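Local coordinates for uncharacterized protein (Acinetobacter baumannii, PDB 5D66) that is of unknown function but folds as an ankyrin repeat domain, a kind of scaffold that commonly mediates protein-protein binding, at residues 104-109 against 136-141. Sequence-based numbering, arbitrary orientation.
Sequences TALIPA and WTALLE
Apolar packing joins the starts of helices 106-111 and 138-144, with Ile-107 as the chief link: its beta-branch sends CG1 to the helix start and CG2 to a carboxylate. CG1, set beside the backbone N (chi1 -63°), lies against the N-terminal end of helix 138-144. There Ile-107 CG1 is 3.7 Å from Ala-138 N. The extended chain carries Ile-107 CD1 on to 3.7 Å from Trp-136 O. The small methyl of Ala-138 suits this close approach, the CA atoms of Ile-107 and Ala-138 being 4.3 Å apart. Ala-138 CB also meets Leu-106 CG at 4.1 Å, and Leu-159 of helix 150-162 packs on both Leu-106 and Ala-138.

Each segment contains a Thr-Ala-Leu variant of the ankyrin TPLH signature, TALI and TALL, and helices 106-111 and 138-144 stack side by side, as in the ankyrin fold. Thr-137 is the N-cap: its short side chain lets OG1 accept from Leu-140 N at 3.0 Å, nearly straight (168°). Thr-104, ahead of the turn into its helix, accepts a weak capping bond at OG1 from Leu-106 N (3.3 Å, 125°).

A polar group meets the other branch of Ile-107. Glu-141 crosses it at about a right angle, bringing Glu-141 CD to 3.4 Å from Ile-107 CG2. No hydrogen bond links the segments; instead Glu-141, long enough to reach Asn-132, bonds through OE2, at the in-plane edge of the Trp-136 ring, to Asn-132 ND2, while Asn-132 OD1 accepts from Trp-136 N. Because Glu-141 OE1 sits close to Glu-111 OE1, this buried acid may have a raised pKa.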
loop_
_atom_site.group_PDB
_atom_site.type_symbol
_atom_site.label_atom_id
_atom_site.label_comp_id
_atom_site.label_asym_id
_atom_site.label_seq_id
_atom_site.Cartn_x
_atom_site.Cartn_y
_atom_site.Cartn_z
ATOM N N THR A 104 -2.504 -2.696 6.521
ATOM C CA THR A 104 -3.023 -2.656 5.190
ATOM C C THR A 104 -2.118 -1.840 4.268
ATOM O O THR A 104 -1.186 -1.199 4.732
ATOM C CB THR A 104 -4.394 -1.984 5.208
ATOM O OG1 THR A 104 -4.161 -0.629 5.613
ATOM C CG2 THR A 104 -5.406 -2.639 6.086
ATOM N N ALA A 105 -2.422 -1.827 2.975
ATOM C CA ALA A 105 -1.675 -0.979 2.041
ATOM C C ALA A 105 -1.839 0.513 2.356
ATOM O O ALA A 105 -1.010 1.331 1.991
ATOM C CB ALA A 105 -2.082 -1.282 0.598
ATOM N N LEU A 106 -2.974 0.865 2.965
ATOM C CA LEU A 106 -3.264 2.247 3.276
ATOM C C LEU A 106 -2.351 2.844 4.300
ATOM O O LEU A 106 -2.039 4.043 4.237
ATOM C CB LEU A 106 -4.727 2.376 3.727
ATOM C CG LEU A 106 -5.232 3.688 4.159
ATOM C CD1 LEU A 106 -5.082 4.748 3.000
ATOM C CD2 LEU A 106 -6.660 3.629 4.589
ATOM N N ILE A 107 -1.956 2.083 5.295
ATOM C CA ILE A 107 -1.172 2.627 6.419
ATOM C C ILE A 107 0.191 3.164 5.920
ATOM O O ILE A 107 0.511 4.341 6.196
ATOM C CB ILE A 107 -1.077 1.664 7.597
ATOM C CG1 ILE A 107 -2.487 1.406 8.158
ATOM C CG2 ILE A 107 -0.181 2.304 8.667
ATOM C CD1 ILE A 107 -2.530 0.450 9.286
ATOM N N PRO A 108 0.993 2.395 5.162
ATOM C CA PRO A 108 2.252 2.967 4.654
ATOM C C PRO A 108 2.035 4.078 3.667
ATOM O O PRO A 108 2.841 5.022 3.585
ATOM C CB PRO A 108 2.989 1.766 4.079
ATOM C CG PRO A 108 1.904 0.766 3.774
ATOM C CD PRO A 108 0.959 0.940 4.931
ATOM N N ALA A 109 0.961 4.047 2.871
ATOM C CA ALA A 109 0.679 5.133 1.943
ATOM C C ALA A 109 0.477 6.428 2.730
ATOM O O ALA A 109 1.000 7.498 2.358
ATOM C CB ALA A 109 -0.520 4.800 1.116
ATOM N N TRP A 136 -0.737 1.279 15.424
ATOM C CA TRP A 136 -1.012 2.505 14.712
ATOM C C TRP A 136 -2.034 2.240 13.603
ATOM O O TRP A 136 -1.990 1.233 12.907
ATOM C CB TRP A 136 0.221 3.185 14.139
ATOM C CG TRP A 136 1.203 3.673 15.117
ATOM C CD1 TRP A 136 0.930 4.101 16.381
ATOM C CD2 TRP A 136 2.607 3.845 14.951
ATOM N NE1 TRP A 136 2.061 4.532 17.005
ATOM C CE2 TRP A 136 3.114 4.383 16.149
ATOM C CE3 TRP A 136 3.537 3.469 13.941
ATOM C CZ2 TRP A 136 4.487 4.631 16.347
ATOM C CZ3 TRP A 136 4.887 3.765 14.115
ATOM C CH2 TRP A 136 5.350 4.364 15.313
ATOM N N THR A 137 -2.915 3.211 13.422
ATOM C CA THR A 137 -3.803 3.326 12.287
ATOM C C THR A 137 -3.128 4.205 11.209
ATOM O O THR A 137 -2.106 4.885 11.481
ATOM C CB THR A 137 -5.102 3.987 12.732
ATOM O OG1 THR A 137 -4.697 5.258 13.283
ATOM C CG2 THR A 137 -5.890 3.231 13.717
ATOM N N ALA A 138 -3.747 4.317 10.059
ATOM C CA ALA A 138 -3.310 5.263 9.043
ATOM C C ALA A 138 -3.287 6.702 9.613
ATOM O O ALA A 138 -2.366 7.411 9.344
ATOM C CB ALA A 138 -4.184 5.155 7.828
ATOM N N LEU A 139 -4.354 7.073 10.329
ATOM C CA LEU A 139 -4.444 8.376 10.936
ATOM C C LEU A 139 -3.265 8.634 11.893
ATOM O O LEU A 139 -2.622 9.699 11.829
ATOM C CB LEU A 139 -5.779 8.545 11.642
ATOM C CG LEU A 139 -6.055 9.887 12.310
ATOM C CD1 LEU A 139 -6.039 11.022 11.352
ATOM C CD2 LEU A 139 -7.364 9.820 13.040
ATOM N N LEU A 140 -3.005 7.709 12.782
ATOM C CA LEU A 140 -1.905 7.871 13.732
ATOM C C LEU A 140 -0.594 8.012 13.010
ATOM O O LEU A 140 0.227 8.883 13.356
ATOM C CB LEU A 140 -1.884 6.762 14.759
ATOM C CG LEU A 140 -2.959 6.852 15.825
ATOM C CD1 LEU A 140 -3.180 5.531 16.522
ATOM C CD2 LEU A 140 -2.600 7.893 16.873
ATOM N N GLU A 141 -0.316 7.144 12.039
ATOM C CA GLU A 141 0.961 7.290 11.312
ATOM C C GLU A 141 1.066 8.598 10.560
ATOM O O GLU A 141 2.150 9.178 10.517
ATOM C CB GLU A 141 1.203 6.106 10.384
ATOM C CG GLU A 141 1.429 4.801 11.136
ATOM C CD GLU A 141 2.345 3.792 10.440
ATOM O OE1 GLU A 141 2.984 4.124 9.496
ATOM O OE2 GLU A 141 2.437 2.649 10.908
#